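Local coordinates for pyridoxamine 5'-phosphate oxidase-related, FMN-binding protein (Paracoccus denitrificans, PDB 6VNA), which probably acts as a noncanonical heme oxygenase that degrades c-type heme, built on the dimeric split-barrel fold of the FMN-binding pyridoxamine 5'-phosphate oxidase relatives, at residues 18-23 and 89-94; 24-29 and 43-48; 30-35 and 71-76; 97-102 and 131-136. One frame throughout, in Å; residues are numbered along the deposited sequence.

Contact 1. Residues 18-23 and 89-94; sequences RQLLEA and THARLS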
# COMPACT_ATOMS: atom_id res chain seq x y z
N ARG A 18 8.68 13.50 -7.19
CA ARG A 18 8.56 13.33 -8.66
C ARG A 18 9.51 12.23 -9.14
O ARG A 18 9.14 11.50 -10.10
CB ARG A 18 8.87 14.65 -9.38
CG ARG A 18 7.89 15.76 -9.03
CD ARG A 18 7.95 16.89 -10.05
NE ARG A 18 7.05 17.97 -9.65
CZ ARG A 18 7.39 19.04 -8.92
NH1 ARG A 18 8.64 19.20 -8.51
NH2 ARG A 18 6.47 19.94 -8.63
N GLN A 19 10.70 12.13 -8.51
CA GLN A 19 11.76 11.16 -8.91
C GLN A 19 11.29 9.75 -8.54
O GLN A 19 11.51 8.81 -9.37
CB GLN A 19 13.11 11.50 -8.27
CG GLN A 19 13.86 12.65 -8.96
CD GLN A 19 15.01 13.24 -8.18
OE1 GLN A 19 15.03 13.31 -6.95
NE2 GLN A 19 16.01 13.71 -8.90
N LEU A 20 10.69 9.59 -7.35
CA LEU A 20 10.07 8.32 -6.89
C LEU A 20 9.01 7.86 -7.90
O LEU A 20 9.00 6.65 -8.28
CB LEU A 20 9.47 8.48 -5.49
CG LEU A 20 10.50 8.54 -4.36
CD1 LEU A 20 9.85 8.70 -3.00
CD2 LEU A 20 11.37 7.29 -4.37
N LEU A 21 8.13 8.77 -8.33
CA LEU A 21 7.05 8.39 -9.27
C LEU A 21 7.65 7.98 -10.63
O LEU A 21 7.18 6.97 -11.19
CB LEU A 21 6.03 9.52 -9.39
CG LEU A 21 5.06 9.62 -8.21
CD1 LEU A 21 4.49 11.03 -8.07
CD2 LEU A 21 3.94 8.62 -8.38
N GLU A 22 8.68 8.69 -11.12
CA GLU A 22 9.36 8.37 -12.42
C GLU A 22 10.01 6.99 -12.34
O GLU A 22 9.97 6.27 -13.35
CB GLU A 22 10.37 9.46 -12.77
CG GLU A 22 11.25 9.12 -13.97
CD GLU A 22 10.52 8.89 -15.28
OE1 GLU A 22 9.50 9.59 -15.52
OE2 GLU A 22 10.97 8.01 -16.07
N ALA A 23 10.55 6.60 -11.18
CA ALA A 23 11.27 5.32 -10.99
C ALA A 23 10.32 4.15 -10.68
O ALA A 23 10.75 3.01 -10.84
CB ALA A 23 12.30 5.49 -9.90
N THR A 89 14.40 3.30 6.48
CA THR A 89 15.26 4.43 6.01
C THR A 89 15.09 4.65 4.50
O THR A 89 15.71 5.56 3.98
CB THR A 89 16.74 4.22 6.34
OG1 THR A 89 17.23 3.20 5.47
CG2 THR A 89 16.98 3.83 7.78
N HIS A 90 14.32 3.82 3.81
CA HIS A 90 14.03 4.01 2.36
C HIS A 90 13.09 5.20 2.20
O HIS A 90 12.23 5.39 3.09
CB HIS A 90 13.38 2.77 1.75
CG HIS A 90 14.19 1.53 1.83
ND1 HIS A 90 13.76 0.33 1.26
CD2 HIS A 90 15.41 1.28 2.34
CE1 HIS A 90 14.67 -0.60 1.46
NE2 HIS A 90 15.70 -0.04 2.12
N ALA A 91 13.26 5.97 1.13
CA ALA A 91 12.37 7.09 0.77
C ALA A 91 11.05 6.49 0.28
O ALA A 91 11.09 5.44 -0.44
CB ALA A 91 13.01 7.98 -0.27
N ARG A 92 9.93 7.12 0.62
CA ARG A 92 8.60 6.57 0.26
C ARG A 92 7.54 7.66 0.28
O ARG A 92 7.55 8.55 1.17
CB ARG A 92 8.21 5.48 1.24
CG ARG A 92 8.20 5.96 2.68
CD ARG A 92 8.79 4.87 3.52
NE ARG A 92 8.56 5.06 4.94
CZ ARG A 92 9.49 5.15 5.87
NH1 ARG A 92 10.78 5.12 5.56
NH2 ARG A 92 9.11 5.31 7.12
N LEU A 93 6.64 7.56 -0.68
CA LEU A 93 5.60 8.58 -0.95
C LEU A 93 4.23 7.90 -0.77
O LEU A 93 4.04 6.81 -1.39
CB LEU A 93 5.81 9.08 -2.38
CG LEU A 93 4.72 10.04 -2.85
CD1 LEU A 93 4.74 11.30 -2.00
CD2 LEU A 93 4.89 10.35 -4.34
N SER A 94 3.38 8.47 0.08
CA SER A 94 1.95 8.07 0.27
C SER A 94 1.09 9.02 -0.54
O SER A 94 1.17 10.23 -0.28
CB SER A 94 1.50 8.15 1.70
OG SER A 94 2.14 7.17 2.50

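Contact 2. Residues 24-29 and 43-48; sequences ARHASL and RIALQT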
# COMPACT_ATOMS: atom_id res chain seq x y z
N ALA A 24 9.07 4.43 -10.28
CA ALA A 24 8.08 3.44 -9.79
C ALA A 24 7.72 2.41 -10.87
O ALA A 24 7.32 2.80 -11.96
CB ALA A 24 6.84 4.16 -9.32
N ARG A 25 7.84 1.12 -10.56
CA ARG A 25 7.33 -0.01 -11.39
C ARG A 25 6.23 -0.78 -10.63
O ARG A 25 5.41 -1.41 -11.28
CB ARG A 25 8.52 -0.88 -11.82
CG ARG A 25 9.57 -0.16 -12.65
CD ARG A 25 8.99 0.39 -13.96
NE ARG A 25 9.93 1.10 -14.83
CZ ARG A 25 10.22 2.39 -14.76
NH1 ARG A 25 9.69 3.16 -13.82
NH2 ARG A 25 11.08 2.92 -15.62
N HIS A 26 6.20 -0.72 -9.30
CA HIS A 26 5.22 -1.42 -8.44
C HIS A 26 4.82 -0.49 -7.31
O HIS A 26 5.53 0.50 -7.10
CB HIS A 26 5.80 -2.72 -7.87
CG HIS A 26 6.30 -3.62 -8.94
ND1 HIS A 26 5.45 -4.34 -9.76
CD2 HIS A 26 7.56 -3.91 -9.35
CE1 HIS A 26 6.16 -5.02 -10.63
NE2 HIS A 26 7.46 -4.78 -10.40
N ALA A 27 3.73 -0.83 -6.60
CA ALA A 27 3.27 -0.08 -5.42
C ALA A 27 2.42 -0.96 -4.51
O ALA A 27 1.96 -2.05 -4.95
CB ALA A 27 2.49 1.12 -5.87
N SER A 28 2.17 -0.46 -3.30
CA SER A 28 1.08 -0.94 -2.42
C SER A 28 -0.16 -0.10 -2.73
O SER A 28 -0.08 1.13 -2.59
CB SER A 28 1.46 -0.86 -0.98
OG SER A 28 2.61 -1.62 -0.71
N LEU A 29 -1.26 -0.73 -3.15
CA LEU A 29 -2.53 -0.00 -3.42
C LEU A 29 -3.49 -0.25 -2.25
O LEU A 29 -3.65 -1.43 -1.83
CB LEU A 29 -3.12 -0.48 -4.74
CG LEU A 29 -4.56 -0.06 -5.02
CD1 LEU A 29 -4.66 1.41 -5.41
CD2 LEU A 29 -5.14 -0.94 -6.11
N ARG A 43 -0.45 -5.50 -3.62
CA ARG A 43 0.72 -5.10 -4.43
C ARG A 43 0.30 -5.06 -5.89
O ARG A 43 -0.28 -6.05 -6.34
CB ARG A 43 1.89 -6.07 -4.25
CG ARG A 43 3.11 -5.65 -5.06
CD ARG A 43 4.29 -6.53 -4.76
NE ARG A 43 4.98 -6.13 -3.55
CZ ARG A 43 5.94 -6.84 -2.96
NH1 ARG A 43 6.30 -8.01 -3.46
NH2 ARG A 43 6.53 -6.37 -1.87
N ILE A 44 0.63 -3.98 -6.60
CA ILE A 44 0.24 -3.77 -8.02
C ILE A 44 1.42 -3.29 -8.87
O ILE A 44 2.33 -2.63 -8.36
CB ILE A 44 -0.90 -2.74 -8.10
CG1 ILE A 44 -0.49 -1.38 -7.54
CG2 ILE A 44 -2.16 -3.28 -7.44
CD1 ILE A 44 -1.20 -0.21 -8.17
N ALA A 45 1.35 -3.57 -10.17
CA ALA A 45 2.18 -2.91 -11.19
C ALA A 45 1.68 -1.48 -11.30
O ALA A 45 0.46 -1.27 -11.38
CB ALA A 45 2.12 -3.65 -12.50
N LEU A 46 2.59 -0.52 -11.16
CA LEU A 46 2.26 0.92 -11.21
C LEU A 46 3.42 1.68 -11.85
O LEU A 46 4.56 1.55 -11.38
CB LEU A 46 2.03 1.46 -9.80
CG LEU A 46 1.70 2.95 -9.80
CD1 LEU A 46 0.19 3.16 -9.90
CD2 LEU A 46 2.27 3.64 -8.59
N GLN A 47 3.09 2.48 -12.86
CA GLN A 47 3.98 3.47 -13.50
C GLN A 47 3.24 4.81 -13.52
O GLN A 47 2.20 4.90 -12.86
CB GLN A 47 4.33 2.96 -14.90
CG GLN A 47 4.99 1.59 -14.88
CD GLN A 47 5.37 1.15 -16.28
OE1 GLN A 47 5.49 1.95 -17.20
NE2 GLN A 47 5.50 -0.15 -16.46
N THR A 48 3.78 5.81 -14.20
CA THR A 48 3.10 7.09 -14.54
C THR A 48 2.70 7.03 -16.02
O THR A 48 3.31 6.23 -16.70
CB THR A 48 4.04 8.26 -14.26
OG1 THR A 48 5.19 8.03 -15.07
CG2 THR A 48 4.43 8.35 -12.81
O HOH W 1 6.87 5.15 -13.20

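Contact 3. Residues 30-35 and 71-76; sequences GTLDPE and DPRAGL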
# COMPACT_ATOMS: atom_id res chain seq x y z
N GLY A 30 -4.01 0.83 -1.69
CA GLY A 30 -5.13 0.79 -0.73
C GLY A 30 -6.47 0.95 -1.44
O GLY A 30 -6.66 1.96 -2.19
N THR A 31 -7.38 0.02 -1.20
CA THR A 31 -8.81 0.14 -1.58
C THR A 31 -9.73 -0.11 -0.37
O THR A 31 -9.28 -0.67 0.67
CB THR A 31 -9.15 -0.77 -2.76
OG1 THR A 31 -8.87 -2.13 -2.45
CG2 THR A 31 -8.43 -0.32 -4.01
N LEU A 32 -10.99 0.31 -0.50
CA LEU A 32 -12.01 0.09 0.55
C LEU A 32 -12.69 -1.24 0.26
O LEU A 32 -13.25 -1.39 -0.83
CB LEU A 32 -12.97 1.28 0.57
CG LEU A 32 -12.34 2.61 0.98
CD1 LEU A 32 -13.32 3.74 0.86
CD2 LEU A 32 -11.79 2.56 2.39
N ASP A 33 -12.61 -2.19 1.21
CA ASP A 33 -13.37 -3.46 1.17
C ASP A 33 -14.87 -3.15 1.16
O ASP A 33 -15.39 -2.57 2.11
CB ASP A 33 -12.99 -4.35 2.35
CG ASP A 33 -13.90 -5.56 2.47
OD1 ASP A 33 -14.04 -6.25 1.45
OD2 ASP A 33 -14.47 -5.78 3.58
N PRO A 34 -15.61 -3.45 0.07
CA PRO A 34 -17.04 -3.09 -0.02
C PRO A 34 -17.83 -3.54 1.23
O PRO A 34 -18.37 -2.69 1.92
CB PRO A 34 -17.52 -3.80 -1.28
CG PRO A 34 -16.27 -3.91 -2.13
CD PRO A 34 -15.13 -4.11 -1.15
N GLU A 35 -17.79 -4.82 1.53
CA GLU A 35 -18.47 -5.42 2.72
C GLU A 35 -18.21 -4.59 3.99
O GLU A 35 -19.20 -4.15 4.56
CB GLU A 35 -18.07 -6.88 2.91
CG GLU A 35 -19.02 -7.66 3.80
CD GLU A 35 -19.14 -9.12 3.43
OE1 GLU A 35 -18.10 -9.74 3.10
OE2 GLU A 35 -20.28 -9.64 3.43
N ASP A 71 -16.17 1.74 -5.32
CA ASP A 71 -15.72 3.01 -4.67
C ASP A 71 -14.34 3.39 -5.18
O ASP A 71 -13.35 2.74 -4.85
CB ASP A 71 -15.69 2.88 -3.14
CG ASP A 71 -15.56 4.22 -2.41
OD1 ASP A 71 -15.03 5.17 -3.01
OD2 ASP A 71 -16.00 4.29 -1.25
N PRO A 72 -14.20 4.48 -5.96
CA PRO A 72 -12.91 4.80 -6.57
C PRO A 72 -11.87 5.45 -5.63
O PRO A 72 -10.82 5.81 -6.07
CB PRO A 72 -13.30 5.74 -7.74
CG PRO A 72 -14.64 6.35 -7.35
CD PRO A 72 -15.26 5.44 -6.31
N ARG A 73 -12.14 5.57 -4.34
CA ARG A 73 -11.12 6.12 -3.41
C ARG A 73 -9.96 5.12 -3.30
O ARG A 73 -10.22 3.92 -3.14
CB ARG A 73 -11.74 6.51 -2.07
CG ARG A 73 -12.51 7.83 -2.15
CD ARG A 73 -13.22 8.17 -0.86
NE ARG A 73 -14.30 7.23 -0.60
CZ ARG A 73 -14.95 7.12 0.55
NH1 ARG A 73 -14.64 7.89 1.59
NH2 ARG A 73 -15.90 6.22 0.66
N ALA A 74 -8.72 5.61 -3.44
CA ALA A 74 -7.50 4.79 -3.63
C ALA A 74 -6.32 5.46 -2.95
O ALA A 74 -6.14 6.68 -3.14
CB ALA A 74 -7.22 4.58 -5.10
N GLY A 75 -5.58 4.69 -2.15
CA GLY A 75 -4.24 5.03 -1.62
C GLY A 75 -3.12 4.33 -2.37
O GLY A 75 -3.32 3.18 -2.84
N LEU A 76 -1.99 5.00 -2.54
CA LEU A 76 -0.73 4.37 -3.05
C LEU A 76 0.40 4.69 -2.08
O LEU A 76 0.49 5.87 -1.65
CB LEU A 76 -0.36 4.92 -4.43
CG LEU A 76 -1.31 4.64 -5.57
CD1 LEU A 76 -0.97 5.50 -6.78
CD2 LEU A 76 -1.28 3.17 -5.94
O HOH W 2 -11.84 1.71 -2.77

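Contact 4. Residues 97-102 and 131-136; sequences GRAVPA and WRIEPV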
# COMPACT_ATOMS: atom_id res chain seq x y z
N GLY A 97 -5.79 9.44 -3.54
CA GLY A 97 -6.24 9.72 -4.91
C GLY A 97 -7.62 9.16 -5.16
O GLY A 97 -8.19 8.54 -4.22
N ARG A 98 -8.12 9.36 -6.39
CA ARG A 98 -9.36 8.73 -6.91
C ARG A 98 -9.01 8.00 -8.21
O ARG A 98 -8.39 8.59 -9.09
CB ARG A 98 -10.49 9.76 -7.04
CG ARG A 98 -10.18 11.00 -7.88
CD ARG A 98 -9.68 12.20 -7.08
NE ARG A 98 -10.35 13.48 -7.38
CZ ARG A 98 -10.14 14.24 -8.46
NH1 ARG A 98 -9.28 13.88 -9.40
NH2 ARG A 98 -10.80 15.37 -8.59
N ALA A 99 -9.40 6.73 -8.32
CA ALA A 99 -9.14 5.86 -9.48
C ALA A 99 -10.13 6.21 -10.59
O ALA A 99 -11.29 6.51 -10.27
CB ALA A 99 -9.26 4.41 -9.07
N VAL A 100 -9.67 6.17 -11.83
CA VAL A 100 -10.45 6.47 -13.06
C VAL A 100 -10.00 5.50 -14.14
O VAL A 100 -8.83 5.48 -14.48
CB VAL A 100 -10.24 7.93 -13.53
CG1 VAL A 100 -11.03 8.23 -14.80
CG2 VAL A 100 -10.58 8.92 -12.43
N PRO A 101 -10.88 4.67 -14.73
CA PRO A 101 -10.50 3.86 -15.88
C PRO A 101 -9.81 4.73 -16.94
O PRO A 101 -10.24 5.84 -17.19
CB PRO A 101 -11.83 3.28 -16.39
CG PRO A 101 -12.71 3.28 -15.15
CD PRO A 101 -12.29 4.49 -14.34
N ALA A 102 -8.72 4.23 -17.50
CA ALA A 102 -7.88 4.98 -18.46
C ALA A 102 -8.21 4.49 -19.86
O ALA A 102 -8.36 3.26 -20.06
CB ALA A 102 -6.43 4.78 -18.12
N TRP A 131 -5.93 1.87 -14.91
CA TRP A 131 -6.57 2.90 -14.04
C TRP A 131 -5.60 4.06 -13.78
O TRP A 131 -4.49 3.78 -13.28
CB TRP A 131 -6.95 2.28 -12.70
CG TRP A 131 -7.99 1.20 -12.75
CD1 TRP A 131 -7.84 -0.11 -13.11
CD2 TRP A 131 -9.35 1.35 -12.33
NE1 TRP A 131 -9.04 -0.77 -12.98
CE2 TRP A 131 -9.97 0.10 -12.50
CE3 TRP A 131 -10.08 2.44 -11.85
CZ2 TRP A 131 -11.32 -0.10 -12.20
CZ3 TRP A 131 -11.42 2.24 -11.55
CH2 TRP A 131 -12.01 0.99 -11.72
N ARG A 132 -6.01 5.30 -14.03
CA ARG A 132 -5.31 6.51 -13.56
C ARG A 132 -5.71 6.75 -12.11
O ARG A 132 -6.91 6.71 -11.83
CB ARG A 132 -5.66 7.74 -14.40
CG ARG A 132 -5.09 7.70 -15.81
CD ARG A 132 -5.71 8.77 -16.70
NE ARG A 132 -5.60 10.10 -16.14
CZ ARG A 132 -4.58 10.93 -16.33
NH1 ARG A 132 -3.54 10.57 -17.06
NH2 ARG A 132 -4.59 12.13 -15.77
N ILE A 133 -4.75 6.98 -11.22
CA ILE A 133 -5.06 7.32 -9.81
C ILE A 133 -4.68 8.79 -9.64
O ILE A 133 -3.48 9.08 -9.47
CB ILE A 133 -4.36 6.36 -8.83
CG1 ILE A 133 -4.84 4.93 -9.08
CG2 ILE A 133 -4.62 6.77 -7.39
CD1 ILE A 133 -3.95 3.89 -8.51
N GLU A 134 -5.68 9.66 -9.77
CA GLU A 134 -5.51 11.13 -9.80
C GLU A 134 -5.28 11.60 -8.37
O GLU A 134 -6.11 11.36 -7.50
CB GLU A 134 -6.72 11.81 -10.43
CG GLU A 134 -6.90 11.47 -11.89
CD GLU A 134 -8.23 11.93 -12.48
OE1 GLU A 134 -9.06 12.45 -11.71
OE2 GLU A 134 -8.42 11.75 -13.71
N PRO A 135 -4.12 12.22 -8.08
CA PRO A 135 -3.82 12.61 -6.71
C PRO A 135 -4.62 13.83 -6.24
O PRO A 135 -4.81 14.74 -7.01
CB PRO A 135 -2.31 12.91 -6.73
CG PRO A 135 -1.99 13.21 -8.18
CD PRO A 135 -2.99 12.42 -8.99
N VAL A 136 -5.03 13.77 -4.98
CA VAL A 136 -5.59 14.88 -4.18
C VAL A 136 -4.48 15.40 -3.26
O VAL A 136 -4.26 16.63 -3.27
CB VAL A 136 -6.82 14.39 -3.38
CG1 VAL A 136 -7.33 15.42 -2.41
CG2 VAL A 136 -7.93 13.92 -4.30

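Contact 1. Residues 18-23 and 89-94
Helix 11-23 packs across the curled antiparallel sheet of this split-barrel, FMN-binding-type fold, its segment 18-23 lying almost square to the strand that starts at Arg92 (94° between the segment directions, axes 8.8 Å apart). The join between the two is apolar. Leu20 points at the strand, with CG anti to its own carbonyl carbon, and touches with a single methyl: CD1 rests against the backbone of Arg92, 4.0 Å from Arg92 N, with the CB atoms of Ala91 and Leu93 close by. Leu21 does not start out toward the strand, yet its branched end comes nearer and crosses the side chain of Leu93 at about a right angle, Leu21 CD1 meeting Leu93 CD2 at 3.8 Å. Leu140 and Ala80 add to the surroundings of Leu20, while Ile78 packs on Leu21, so the helix also touches strands 137-141 and 73-79 and the loop at Ala80.

The polar bonding beside this apolar join is made on the far side of the strand. Arg92 points away from the helix, and its NH1 is shared between Met88 O, the stronger partner, and His90 O, to which Arg92 NH1 donates in the guanidinium plane at 2.9 Å, nearly along the C=O axis.

Contact 2. Residues 24-29 and 43-48
The beta hairpin of strands 26-32 and 39-48 is joined here near its open end, where the chain has just left helix 11-23. Antiparallel pairing places Ala27 opposite Ile44 as a hydrogen-bonded pair, with both bonds running nearly along the C=O axes: Ala27 N to Ile44 O and Ile44 N to Ala27 O are each 2.9 Å. The non-hydrogen-bonded pairs His26-Ala45 and Ser28-Arg43 flank it. Farther along, Leu46 N reaches Arg25 O at 3.0 Å, but from well above the carbonyl plane. Beyond it a water lies 2.7 Å from Ala24 O and makes a weak bond with Thr48 N.

Apolar contacts gather on the face of Ala27 and Ile44. Ile44 holds CG1 in the crowded position between its backbone N and carbonyl carbon (chi1 61°), which lays CD1 against Leu29 CB at 3.9 Å while CG2 meets Leu29 CD2. Alongside, Leu46 CD2 sits 3.7 Å from Ala27 CB. An alanine in place of Ile44 would lose CG1, CG2 and CD1, and would probably loosen the packing against Leu29 and Ala27. At the His26 ring, Ile44 O lies in plane at the edge.

Strand 54-59 lies beyond Ile44 and Leu46, and strand 73-79 beyond Leu29. The other side meets helix 108-115, where Arg25 NE bonds Arg115 O and Gln47 NE2 bonds Trp112 O, and the second subunit, where Arg43 NH1 bonds Ala87 O of that chain.

Contact 3. Residues 30-35 and 71-76
Leu32 lies obliquely across the paired side chains of Asp71 and Arg73. Its CD1 methyl stands over one face of the Arg73 guanidinium, displaced toward the rim, 3.6 Å from Arg73 NH2, and the same methyl comes within 3.5 Å of Asp71 OD2. Beneath it, Arg73, bent at chi3 (-67°), grips the carboxylate side-on: Arg73 NE bonds Asp71 OD1, and Arg73 NH2 forms a salt bridge with Asp71 OD2 at 2.7 Å, each oxygen using its syn lone pair. Asp71 OD1 also accepts from Arg73 N, met from above the carboxylate plane, closing an Asx turn that leads from helix 63-70 into strand 73-79.

Antiparallel pairing of Gly30 and Gly75 joins the strands in this part of the split-barrel sheet: Gly30 N donates to Gly75 O at 2.7 Å and Gly75 N returns to Gly30 O at 2.9 Å. Where the direct bonding stops, one water bridges Leu32 N to Asp71 O and Arg73 O.

An alanine at Asp71 would remove both syn acceptors and the turn bond, and would probably leave the guanidinium less fixed beneath Leu32. Arg73 NH1 also bonds Thr36 O of the second subunit, so the carboxylate is likely to balance the arginine's charge and orient it for this intersubunit bond.

Contact 4. Residues 97-102 and 131-136
Strands 92-101 and 128-135 pair antiparallel in the curled sheet of the split-barrel fold, and their side chains meet differently on its two faces. On the face of Ala99, Pro101, Trp131 and Ile133, the indole is the main surface: Ala99 CB approaches Trp131 CE3 to 3.5 Å, while Pro101 CG lies over the ring in a CH-pi contact, 4.3 Å from the centroid of the six-membered ring. Proline and tryptophan run side by side, pointing the same way. On the face of Arg98, Val100, Arg132 and Glu134, Arg98 carries CG in the crowded position and bends at chi2 and chi3, which brings its tip over to Glu134. Val136 CG2 packs crosswise against Arg98 CD at 3.7 Å.

The backbone sets this register through two hydrogen-bonded pairs, Arg98-Glu134 and Val100-Arg132; Val100 N to Arg132 O, at 2.8 Å, is the shortest of their four bonds. Gly97 CA passes close to Glu134 O, where a CB would collide with that oxygen and with Ile133 CG2. Farther out, Leu68 packs on Ala99 and Trp131, and Arg132 forms salt bridges with Asp49 and Asp51. The Arg98 NH1 to Glu134 OE1 salt bridge spans 2.7 Å, with guanidinium and carboxylate planes 51° apart.

In the fold
All four contacts belong to one antiparallel sheet, three as strand pairings and contact 1 as the helix laid against it. Contacts 2 and 3 share strand 26-32, and their centres lie about 15 Å apart; Leu29 CD1 packs on Leu76 CD2 at 3.8 Å between them. Contact 4 continues the sheet from contact 3: Ala74 O and Gly97 N, 2.8 Å apart, probably form a hydrogen bond, and Leu76 CD2 meets Ile133 CD1 at 3.8 Å. Contacts 1 and 4, whose centres lie about 18 Å apart, use different parts of strand 92-101. Leu21 O touches Thr48 CG2 where contacts 1 and 2 adjoin. Contacts 1, 2 and 3 also reach the second subunit.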